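Local coordinates for nicotinamide-nucleotide adenylyltransferase NadR family / Ribosylnicotinamide kinase (Lactococcus lactis subsp. cremoris, PDB 6GYE), which binds nicotinamide riboside and probably both phosphorylates it and adenylylates the resulting mononucleotide, two steps on the route to NAD+, at residues 22-27 against 64-69; 71-76 against 170-175; 225-230 against 314-319. All coordinates share one frame; numbering follows the deposited sequence.

Contact 1 (22-27 against 64-69); sequences TFAPLH and EKRFRY. With SO4 (sulfate ion), chain E; SO4 (sulfate ion), chain D.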
loop_
_atom_site.group_PDB
_atom_site.type_symbol
_atom_site.label_atom_id
_atom_site.label_comp_id
_atom_site.label_asym_id
_atom_site.label_seq_id
_atom_site.Cartn_x
_atom_site.Cartn_y
_atom_site.Cartn_z
ATOM N N THR A 22 10.969 14.150 1.792
ATOM C CA THR A 22 11.148 12.697 1.734
ATOM C C THR A 22 9.888 11.982 1.217
ATOM O O THR A 22 9.994 10.958 0.530
ATOM C CB THR A 22 11.555 12.135 3.100
ATOM O OG1 THR A 22 10.693 12.653 4.106
ATOM C CG2 THR A 22 12.980 12.528 3.449
ATOM N N PHE A 23 8.699 12.488 1.552
ATOM C CA PHE A 23 7.421 12.020 0.995
ATOM C C PHE A 23 7.131 10.554 1.321
ATOM O O PHE A 23 6.900 9.722 0.435
ATOM C CB PHE A 23 7.383 12.235 -0.518
ATOM C CG PHE A 23 7.613 13.645 -0.933
ATOM C CD1 PHE A 23 6.654 14.607 -0.698
ATOM C CD2 PHE A 23 8.796 14.012 -1.563
ATOM C CE1 PHE A 23 6.861 15.921 -1.087
ATOM C CE2 PHE A 23 9.000 15.309 -1.976
ATOM C CZ PHE A 23 8.030 16.270 -1.737
ATOM N N ALA A 24 7.119 10.256 2.617
ATOM C CA ALA A 24 6.871 8.915 3.146
ATOM C C ALA A 24 5.775 8.978 4.206
ATOM O O ALA A 24 6.024 8.705 5.386
ATOM C CB ALA A 24 8.155 8.321 3.727
ATOM N N PRO A 25 4.530 9.296 3.813
ATOM C CA PRO A 25 4.012 9.508 2.461
ATOM C C PRO A 25 3.825 10.957 2.055
ATOM O O PRO A 25 3.876 11.843 2.894
ATOM C CB PRO A 25 2.649 8.838 2.542
ATOM C CG PRO A 25 2.183 9.244 3.938
ATOM C CD PRO A 25 3.430 9.292 4.796
ATOM N N LEU A 26 3.607 11.174 0.760
ATOM C CA LEU A 26 3.019 12.418 0.278
ATOM C C LEU A 26 1.625 12.597 0.874
ATOM O O LEU A 26 0.837 11.648 0.914
ATOM C CB LEU A 26 2.946 12.384 -1.249
ATOM C CG LEU A 26 2.225 13.513 -1.983
ATOM C CD1 LEU A 26 3.007 14.800 -1.861
ATOM C CD2 LEU A 26 2.079 13.128 -3.454
ATOM N N HIS A 27 1.315 13.803 1.355
ATOM C CA HIS A 27 -0.021 14.063 1.892
ATOM C C HIS A 27 -0.465 15.467 1.503
ATOM O O HIS A 27 0.265 16.211 0.842
ATOM C CB HIS A 27 -0.082 13.842 3.412
ATOM C CG HIS A 27 0.839 14.720 4.201
ATOM N ND1 HIS A 27 0.605 16.067 4.396
ATOM C CD2 HIS A 27 1.987 14.437 4.864
ATOM C CE1 HIS A 27 1.577 16.577 5.136
ATOM N NE2 HIS A 27 2.424 15.609 5.437
ATOM N N GLU A 64 13.462 4.779 -4.283
ATOM C CA GLU A 64 13.017 4.474 -5.642
ATOM C C GLU A 64 11.493 4.403 -5.724
ATOM O O GLU A 64 10.893 4.911 -6.680
ATOM C CB GLU A 64 13.656 3.171 -6.129
ATOM C CG GLU A 64 13.134 2.632 -7.462
ATOM C CD GLU A 64 13.684 3.370 -8.680
ATOM O OE1 GLU A 64 14.661 4.127 -8.526
ATOM O OE2 GLU A 64 13.159 3.173 -9.801
ATOM N N LYS A 65 10.848 3.815 -4.709
ATOM C CA LYS A 65 9.397 3.676 -4.752
ATOM C C LYS A 65 8.694 5.010 -4.522
ATOM O O LYS A 65 7.700 5.314 -5.194
ATOM C CB LYS A 65 8.927 2.635 -3.735
ATOM C CG LYS A 65 7.405 2.513 -3.696
ATOM C CD LYS A 65 6.922 1.524 -2.657
ATOM C CE LYS A 65 7.287 0.104 -3.025
ATOM N NZ LYS A 65 6.881 -0.838 -1.940
ATOM N N ARG A 66 9.185 5.818 -3.575
ATOM C CA ARG A 66 8.605 7.146 -3.368
ATOM C C ARG A 66 8.747 8.002 -4.613
ATOM O O ARG A 66 7.842 8.765 -4.961
ATOM C CB ARG A 66 9.267 7.854 -2.186
ATOM C CG ARG A 66 9.328 7.044 -0.927
ATOM C CD ARG A 66 9.733 7.914 0.246
ATOM N NE ARG A 66 10.859 7.286 0.907
ATOM C CZ ARG A 66 12.082 7.778 0.964
ATOM N NH1 ARG A 66 12.364 8.960 0.444
ATOM N NH2 ARG A 66 13.013 7.082 1.574
ATOM N N PHE A 67 9.896 7.915 -5.276
ATOM C CA PHE A 67 10.078 8.652 -6.521
ATOM C C PHE A 67 9.039 8.229 -7.553
ATOM O O PHE A 67 8.368 9.080 -8.145
ATOM C CB PHE A 67 11.498 8.443 -7.038
ATOM C CG PHE A 67 11.711 8.864 -8.455
ATOM C CD1 PHE A 67 11.878 10.203 -8.780
ATOM C CD2 PHE A 67 11.770 7.915 -9.472
ATOM C CE1 PHE A 67 12.100 10.588 -10.103
ATOM C CE2 PHE A 67 11.987 8.294 -10.794
ATOM C CZ PHE A 67 12.155 9.632 -11.107
ATOM N N ARG A 68 8.866 6.912 -7.762
ATOM C CA ARG A 68 7.868 6.447 -8.743
ATOM C C ARG A 68 6.463 6.874 -8.337
ATOM O O ARG A 68 5.700 7.374 -9.167
ATOM C CB ARG A 68 7.915 4.928 -8.915
ATOM C CG ARG A 68 9.113 4.400 -9.701
ATOM C CD ARG A 68 9.206 5.047 -11.076
ATOM N NE ARG A 68 10.173 4.398 -11.965
ATOM C CZ ARG A 68 9.902 3.362 -12.760
ATOM N NH1 ARG A 68 8.674 2.823 -12.794
ATOM N NH2 ARG A 68 10.869 2.862 -13.528
ATOM N N TYR A 69 6.132 6.759 -7.047
ATOM C CA TYR A 69 4.805 7.165 -6.595
ATOM C C TYR A 69 4.558 8.654 -6.843
ATOM O O TYR A 69 3.447 9.055 -7.219
ATOM C CB TYR A 69 4.636 6.835 -5.117
ATOM C CG TYR A 69 4.416 5.375 -4.837
ATOM C CD1 TYR A 69 4.469 4.436 -5.860
ATOM C CD2 TYR A 69 4.104 4.935 -3.549
ATOM C CE1 TYR A 69 4.248 3.094 -5.609
ATOM C CE2 TYR A 69 3.876 3.582 -3.284
ATOM C CZ TYR A 69 3.943 2.672 -4.321
ATOM O OH TYR A 69 3.721 1.332 -4.067
HETATM S S SO4 E . 8.734 15.079 4.707
HETATM O O1 SO4 E . 7.948 16.285 4.472
HETATM O O2 SO4 E . 7.939 13.874 4.446
HETATM O O3 SO4 E . 9.877 15.177 3.807
HETATM O O4 SO4 E . 9.188 14.995 6.095
HETATM S S SO4 D . 3.260 -0.986 -1.636
HETATM O O1 SO4 D . 2.844 0.368 -1.952
HETATM O O2 SO4 D . 3.190 -1.793 -2.856
HETATM O O3 SO4 D . 4.632 -1.008 -1.151
HETATM O O4 SO4 D . 2.399 -1.539 -0.591
#
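With CG anti to its own carbonyl carbon (chi1 -51°) and the chain bent at chi3, Arg66 lays CD beside the carbonyl oxygens of Thr22 and Phe23 and brings NH1 to Thr22 O. One arginine thus meets three successive loop residues. Its CD lies 3.1 Å from Thr22 O and 3.4 Å from Phe23 O, while Ala24 CB packs against the same methylene at 3.8 Å. NH1 donates to Thr22 O across 3.1 Å, a bent bond (140° at the hydrogen) whose acceptor is tilted out of the guanidinium plane. NH1 has a second acceptor in Ser49 O, NE reaches Leu61 O and NH2 forms a salt bridge with Asp54. Facing away from Arg66, Thr22 N, Thr22 OG1 and Phe23 N bond a sulfate, OG1 meeting O3 of that ion at 2.7 Å. The loop runs through the cis peptide bond between Ala24 and Pro25 into His27-Thr28-Gly29-His30, the HxGH signature of nucleotidyltransferases, so the sulfate may mimic a nucleotide phosphate. The loop joins strand 15-21 to helix 28-40 and rests on helix 63-73, where Phe23 and Leu26 touch Leu70; Phe67 of that helix meets strand 80-86.

Contact 2 (71-76 against 170-175); sequences REAFND and HINRVF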
loop_
_atom_site.group_PDB
_atom_site.type_symbol
_atom_site.label_atom_id
_atom_site.label_comp_id
_atom_site.label_asym_id
_atom_site.label_seq_id
_atom_site.Cartn_x
_atom_site.Cartn_y
_atom_site.Cartn_z
ATOM N N ARG A 71 5.984 10.519 -9.201
ATOM C CA ARG A 71 5.809 10.723 -10.631
ATOM C C ARG A 71 4.377 10.434 -11.035
ATOM O O ARG A 71 3.772 11.192 -11.799
ATOM C CB ARG A 71 6.778 9.843 -11.425
ATOM C CG ARG A 71 8.178 10.407 -11.555
ATOM C CD ARG A 71 8.228 11.598 -12.495
ATOM N NE ARG A 71 9.609 12.010 -12.749
ATOM C CZ ARG A 71 10.406 11.441 -13.651
ATOM N NH1 ARG A 71 9.967 10.445 -14.405
ATOM N NH2 ARG A 71 11.644 11.873 -13.815
ATOM N N GLU A 72 3.807 9.356 -10.499
ATOM C CA GLU A 72 2.422 9.035 -10.803
ATOM C C GLU A 72 1.491 10.086 -10.213
ATOM O O GLU A 72 0.521 10.503 -10.860
ATOM C CB GLU A 72 2.084 7.636 -10.287
ATOM C CG GLU A 72 0.716 7.153 -10.715
ATOM C CD GLU A 72 0.317 5.793 -10.125
ATOM O OE1 GLU A 72 1.195 4.978 -9.730
ATOM O OE2 GLU A 72 -0.906 5.557 -10.039
ATOM N N ALA A 73 1.784 10.533 -8.990
ATOM C CA ALA A 73 0.913 11.485 -8.311
ATOM C C ALA A 73 0.822 12.790 -9.069
ATOM O O ALA A 73 -0.236 13.421 -9.076
ATOM C CB ALA A 73 1.408 11.742 -6.887
ATOM N N PHE A 74 1.902 13.201 -9.726
ATOM C CA PHE A 74 1.925 14.432 -10.505
ATOM C C PHE A 74 2.005 14.144 -12.013
ATOM O O PHE A 74 2.661 14.863 -12.770
ATOM C CB PHE A 74 3.061 15.330 -10.005
ATOM C CG PHE A 74 2.842 15.839 -8.579
ATOM C CD1 PHE A 74 2.012 16.933 -8.334
ATOM C CD2 PHE A 74 3.408 15.185 -7.490
ATOM C CE1 PHE A 74 1.777 17.397 -7.035
ATOM C CE2 PHE A 74 3.181 15.627 -6.187
ATOM C CZ PHE A 74 2.361 16.747 -5.952
ATOM N N ASN A 75 1.305 13.101 -12.481
ATOM C CA ASN A 75 1.411 12.689 -13.884
ATOM C C ASN A 75 0.610 13.560 -14.842
ATOM O O ASN A 75 0.653 13.318 -16.052
ATOM C CB ASN A 75 0.994 11.219 -14.069
ATOM C CG ASN A 75 -0.490 10.954 -13.760
ATOM O OD1 ASN A 75 -1.251 11.849 -13.414
ATOM N ND2 ASN A 75 -0.896 9.700 -13.911
ATOM N N ASP A 76 -0.125 14.541 -14.346
ATOM C CA ASP A 76 -1.003 15.368 -15.167
ATOM C C ASP A 76 -0.767 16.839 -14.871
ATOM O O ASP A 76 -1.712 17.610 -14.681
ATOM C CB ASP A 76 -2.472 14.992 -14.947
ATOM C CG ASP A 76 -3.408 15.681 -15.933
ATOM O OD1 ASP A 76 -2.967 16.061 -17.040
ATOM O OD2 ASP A 76 -4.590 15.875 -15.582
ATOM N N HIS A 170 -6.125 12.442 4.081
ATOM C CA HIS A 170 -5.022 13.325 3.734
ATOM C C HIS A 170 -3.872 12.621 3.044
ATOM O O HIS A 170 -3.007 13.304 2.489
ATOM C CB HIS A 170 -4.505 14.042 4.990
ATOM C CG HIS A 170 -5.530 14.933 5.615
ATOM N ND1 HIS A 170 -5.540 15.238 6.955
ATOM C CD2 HIS A 170 -6.609 15.552 5.083
ATOM C CE1 HIS A 170 -6.571 16.020 7.219
ATOM N NE2 HIS A 170 -7.235 16.228 6.098
ATOM N N ILE A 171 -3.844 11.288 3.068
ATOM C CA ILE A 171 -2.817 10.531 2.363
ATOM C C ILE A 171 -3.067 10.610 0.861
ATOM O O ILE A 171 -4.192 10.410 0.395
ATOM C CB ILE A 171 -2.816 9.068 2.826
ATOM C CG1 ILE A 171 -2.717 8.982 4.344
ATOM C CG2 ILE A 171 -1.681 8.289 2.149
ATOM C CD1 ILE A 171 -2.830 7.546 4.853
ATOM N N ASN A 172 -2.015 10.889 0.094
ATOM C CA ASN A 172 -2.141 10.864 -1.357
ATOM C C ASN A 172 -2.529 9.460 -1.827
ATOM O O ASN A 172 -1.983 8.460 -1.352
ATOM C CB ASN A 172 -0.832 11.305 -2.014
ATOM C CG ASN A 172 -0.909 11.286 -3.548
ATOM O OD1 ASN A 172 -0.716 10.246 -4.192
ATOM N ND2 ASN A 172 -1.219 12.438 -4.131
ATOM N N ARG A 173 -3.459 9.392 -2.796
ATOM C CA ARG A 173 -4.092 8.113 -3.144
ATOM C C ARG A 173 -3.093 7.051 -3.602
ATOM O O ARG A 173 -3.262 5.868 -3.279
ATOM C CB ARG A 173 -5.163 8.337 -4.214
ATOM C CG ARG A 173 -6.382 9.066 -3.641
ATOM C CD ARG A 173 -7.439 9.319 -4.691
ATOM N NE ARG A 173 -8.462 10.230 -4.181
ATOM C CZ ARG A 173 -9.535 9.839 -3.489
ATOM N NH1 ARG A 173 -9.730 8.546 -3.220
ATOM N NH2 ARG A 173 -10.417 10.737 -3.062
ATOM N N VAL A 174 -2.023 7.451 -4.291
ATOM C CA VAL A 174 -1.010 6.489 -4.726
ATOM C C VAL A 174 -0.364 5.779 -3.542
ATOM O O VAL A 174 0.093 4.636 -3.665
ATOM C CB VAL A 174 0.041 7.197 -5.602
ATOM C CG1 VAL A 174 1.056 6.193 -6.114
ATOM C CG2 VAL A 174 -0.655 7.881 -6.778
ATOM N N PHE A 175 -0.322 6.421 -2.383
ATOM C CA PHE A 175 0.298 5.806 -1.220
ATOM C C PHE A 175 -0.674 4.976 -0.390
ATOM O O PHE A 175 -0.232 4.319 0.559
ATOM C CB PHE A 175 0.933 6.883 -0.311
ATOM C CG PHE A 175 2.212 7.470 -0.857
ATOM C CD1 PHE A 175 2.185 8.449 -1.840
ATOM C CD2 PHE A 175 3.447 7.014 -0.404
ATOM C CE1 PHE A 175 3.367 8.972 -2.357
ATOM C CE2 PHE A 175 4.639 7.535 -0.910
ATOM C CZ PHE A 175 4.599 8.517 -1.881
HETATM O O HOH W 1 -2.683 12.228 -7.083
#
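Ala73, the last residue of helix 63-73, sets its methyl against the side-chain amide of Asn172, which closes an Asx turn. Here a small residue permits close approach: Ala73 CB stands 3.7 Å from Asn172 OD1 and 3.9 Å from Asn172 ND2, touching both branches of the amide. The Asn172 side chain extends to the helix because its CG is anti to the backbone N (chi1 180°). The same oxygen turns back to accept from Val174 N, which sits above the carbonyl plane and not on a lone pair, and Phe175 N bonds to Asn172 O to finish the bend. ND2 has its main partner in Gln31 OE1, and the backbone of Asn172 pairs with Leu26, so the turn is also tied to the loop before helix 28-40. With an alanine here, Val174 N would probably lose its side-chain acceptor and Gln31 OE1 its donor, and a gap would open beside the Ala73 methyl.

The other side is looser, and Glu72 there is exposed, although Val174 itself is well covered. The extended chain of Glu72 runs slantwise past Val174, its carboxylate over the two methyls with no hydrogen bond across to 170-175, OE1 being 3.8 Å from Val174 CG1. Val174 CG2 comes to 4.2 Å from Ala73 CA, a light apolar touch. Back beside the Asn172 amide, a water bridges the two segments weakly, accepting from Asn172 ND2 at 3.3 Å and donating to Ala73 O at 3.4 Å.

Contact 3 (225-230 against 314-319); sequences DELKMD and MEWEES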
loop_
_atom_site.group_PDB
_atom_site.type_symbol
_atom_site.label_atom_id
_atom_site.label_comp_id
_atom_site.label_asym_id
_atom_site.label_seq_id
_atom_site.Cartn_x
_atom_site.Cartn_y
_atom_site.Cartn_z
ATOM N N ASP A 225 -15.920 -30.815 -8.927
ATOM C CA ASP A 225 -15.265 -32.038 -9.370
ATOM C C ASP A 225 -14.844 -32.002 -10.825
ATOM O O ASP A 225 -14.300 -33.002 -11.292
ATOM C CB ASP A 225 -16.148 -33.265 -9.125
ATOM C CG ASP A 225 -17.519 -33.126 -9.709
ATOM O OD1 ASP A 225 -17.804 -32.074 -10.324
ATOM O OD2 ASP A 225 -18.315 -34.080 -9.557
ATOM N N GLU A 226 -15.076 -30.911 -11.552
ATOM C CA GLU A 226 -14.611 -30.786 -12.929
ATOM C C GLU A 226 -13.392 -29.879 -13.039
ATOM O O GLU A 226 -12.853 -29.705 -14.143
ATOM C CB GLU A 226 -15.744 -30.267 -13.820
ATOM C CG GLU A 226 -16.958 -31.207 -13.860
ATOM C CD GLU A 226 -18.186 -30.619 -14.591
ATOM O OE1 GLU A 226 -18.520 -29.440 -14.351
ATOM O OE2 GLU A 226 -18.835 -31.357 -15.366
ATOM N N LEU A 227 -12.940 -29.304 -11.923
ATOM C CA LEU A 227 -11.796 -28.402 -11.954
ATOM C C LEU A 227 -10.511 -29.165 -12.274
ATOM O O LEU A 227 -10.294 -30.275 -11.787
ATOM C CB LEU A 227 -11.660 -27.696 -10.615
ATOM C CG LEU A 227 -12.850 -26.815 -10.210
ATOM C CD1 LEU A 227 -12.612 -26.210 -8.830
ATOM C CD2 LEU A 227 -13.087 -25.730 -11.228
ATOM N N LYS A 228 -9.695 -28.598 -13.157
ATOM C CA LYS A 228 -8.381 -29.135 -13.495
ATOM C C LYS A 228 -7.310 -28.122 -13.086
ATOM O O LYS A 228 -7.608 -26.989 -12.668
ATOM C CB LYS A 228 -8.256 -29.442 -14.989
ATOM C CG LYS A 228 -9.401 -30.229 -15.602
ATOM C CD LYS A 228 -9.464 -31.669 -15.126
ATOM C CE LYS A 228 -10.436 -32.468 -15.982
ATOM N NZ LYS A 228 -10.031 -32.385 -17.400
ATOM N N MET A 229 -6.052 -28.535 -13.266
ATOM C CA MET A 229 -4.911 -27.711 -12.868
ATOM C C MET A 229 -5.044 -26.277 -13.365
ATOM O O MET A 229 -4.771 -25.322 -12.629
ATOM C CB MET A 229 -3.618 -28.331 -13.398
ATOM C CG MET A 229 -2.382 -27.550 -13.020
ATOM S SD MET A 229 -0.903 -28.351 -13.668
ATOM C CE MET A 229 -1.173 -28.230 -15.437
ATOM N N ASP A 230 -5.486 -26.111 -14.607
ATOM C CA ASP A 230 -5.497 -24.791 -15.216
ATOM C C ASP A 230 -6.588 -23.911 -14.626
ATOM O O ASP A 230 -6.419 -22.689 -14.542
ATOM C CB ASP A 230 -5.657 -24.934 -16.720
ATOM C CG ASP A 230 -5.545 -23.625 -17.433
ATOM O OD1 ASP A 230 -4.516 -22.936 -17.256
ATOM O OD2 ASP A 230 -6.484 -23.293 -18.179
ATOM N N MET A 314 -20.660 -28.156 -4.343
ATOM C CA MET A 314 -21.216 -29.444 -3.932
ATOM C C MET A 314 -20.126 -30.398 -3.441
ATOM O O MET A 314 -20.308 -31.080 -2.425
ATOM C CB MET A 314 -22.023 -30.065 -5.077
ATOM C CG MET A 314 -23.274 -30.849 -4.629
ATOM S SD MET A 314 -24.566 -29.882 -3.798
ATOM C CE MET A 314 -24.753 -30.800 -2.269
ATOM N N GLU A 315 -18.984 -30.459 -4.138
ATOM C CA GLU A 315 -17.905 -31.351 -3.715
ATOM C C GLU A 315 -17.062 -30.763 -2.588
ATOM O O GLU A 315 -16.587 -31.510 -1.724
ATOM C CB GLU A 315 -16.994 -31.693 -4.894
ATOM C CG GLU A 315 -15.875 -32.666 -4.543
ATOM C CD GLU A 315 -14.605 -32.418 -5.339
ATOM O OE1 GLU A 315 -13.935 -31.390 -5.092
ATOM O OE2 GLU A 315 -14.277 -33.254 -6.211
ATOM N N TRP A 316 -16.872 -29.439 -2.574
ATOM C CA TRP A 316 -16.139 -28.776 -1.497
ATOM C C TRP A 316 -16.891 -28.798 -0.167
ATOM O O TRP A 316 -16.337 -28.348 0.843
ATOM C CB TRP A 316 -15.796 -27.329 -1.895
ATOM C CG TRP A 316 -14.722 -27.221 -2.974
ATOM C CD1 TRP A 316 -14.064 -28.262 -3.589
ATOM C CD2 TRP A 316 -14.178 -26.012 -3.547
ATOM N NE1 TRP A 316 -13.151 -27.772 -4.500
ATOM C CE2 TRP A 316 -13.202 -26.400 -4.497
ATOM C CE3 TRP A 316 -14.420 -24.644 -3.348
ATOM C CZ2 TRP A 316 -12.470 -25.466 -5.247
ATOM C CZ3 TRP A 316 -13.688 -23.716 -4.099
ATOM C CH2 TRP A 316 -12.726 -24.135 -5.033
ATOM N N GLU A 317 -18.147 -29.262 -0.153
ATOM C CA GLU A 317 -18.936 -29.280 1.076
ATOM C C GLU A 317 -18.468 -30.369 2.040
ATOM O O GLU A 317 -18.419 -30.145 3.254
ATOM C CB GLU A 317 -20.418 -29.466 0.746
ATOM C CG GLU A 317 -21.217 -28.171 0.701
ATOM C CD GLU A 317 -22.650 -28.390 0.247
ATOM O OE1 GLU A 317 -23.213 -27.480 -0.392
ATOM O OE2 GLU A 317 -23.213 -29.474 0.525
ATOM N N GLU A 318 -18.139 -31.555 1.529
ATOM C CA GLU A 318 -17.800 -32.692 2.376
ATOM C C GLU A 318 -16.321 -32.660 2.767
ATOM O O GLU A 318 -15.487 -32.057 2.086
ATOM C CB GLU A 318 -18.152 -34.009 1.669
ATOM C CG GLU A 318 -17.954 -35.290 2.498
ATOM C CD GLU A 318 -18.716 -35.299 3.824
ATOM O OE1 GLU A 318 -19.668 -34.510 3.997
ATOM O OE2 GLU A 318 -18.355 -36.111 4.700
ATOM N N SER A 319 -16.011 -33.313 3.896
ATOM C CA SER A 319 -14.662 -33.319 4.469
ATOM C C SER A 319 -14.244 -31.902 4.862
ATOM O O SER A 319 -13.195 -31.396 4.458
ATOM C CB SER A 319 -13.649 -33.955 3.517
ATOM O OG SER A 319 -13.292 -33.049 2.488
#
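Leu227 and Trp316 supply the apolar part of this contact, in the P-loop NTPase domain. One methyl does the work: Leu227 CD1 approaches Trp316 CZ2, on the benzo ring of the indole, to 3.7 Å, and the two side chains cross at about a right angle. Trp316 reaches it because its CG lies anti to the carbonyl carbon (chi1 -71°), carrying the ring toward the 225-230 segment. The indole also stacks with Tyr268 and with His313.

The polar side chains meet without bonding to each other. Glu315 extends from its backbone, then bends at chi2, and brings OE2 to 3.5 Å from both Asp225 CB and Asp225 CA. The carboxylate thus rests against carbon, and the nearest charged oxygens, Asp225 OD2 and Glu315 OE2, remain 5.3 Å apart. Two like charges at this spacing would probably disfavour each other somewhat. A firmer polar tie comes from next door, where Asp224 OD2 accepts from Trp316 N. The contact itself joins the two segments by one apolar touch and one carboxylate on carbon.

The 225-230 segment ends in the first turn of helix 229-247, while 314-319 precedes helix 320-333. Trp316 lies near the probable Walker A loop and touches Ala213 of helix 212-220, and Glu315 packs on Tyr272 of helix 262-272.

Overall arrangement
The three contacts fall into two groups, consistent with a chain built of two probable enzymatic modules. Contacts 1 and 2 are neighbours, their centres 9 Å apart; both use helix 63-73, and they touch where Pro25 packs on Phe175. They join parts of the first, probable adenylyltransferase module, beside the parallel sheet containing strands 15-21 and 80-86. Contact 3 is far off, its centre about 44 Å from that of contact 1 and 43 Å from that of contact 2, wholly within the kinase-like second module with its own parallel sheet. Along the chain each contact closes before the next opens. Segment 170-175 precedes helix 176-179, which leads toward strand 181-187 of the second sheet.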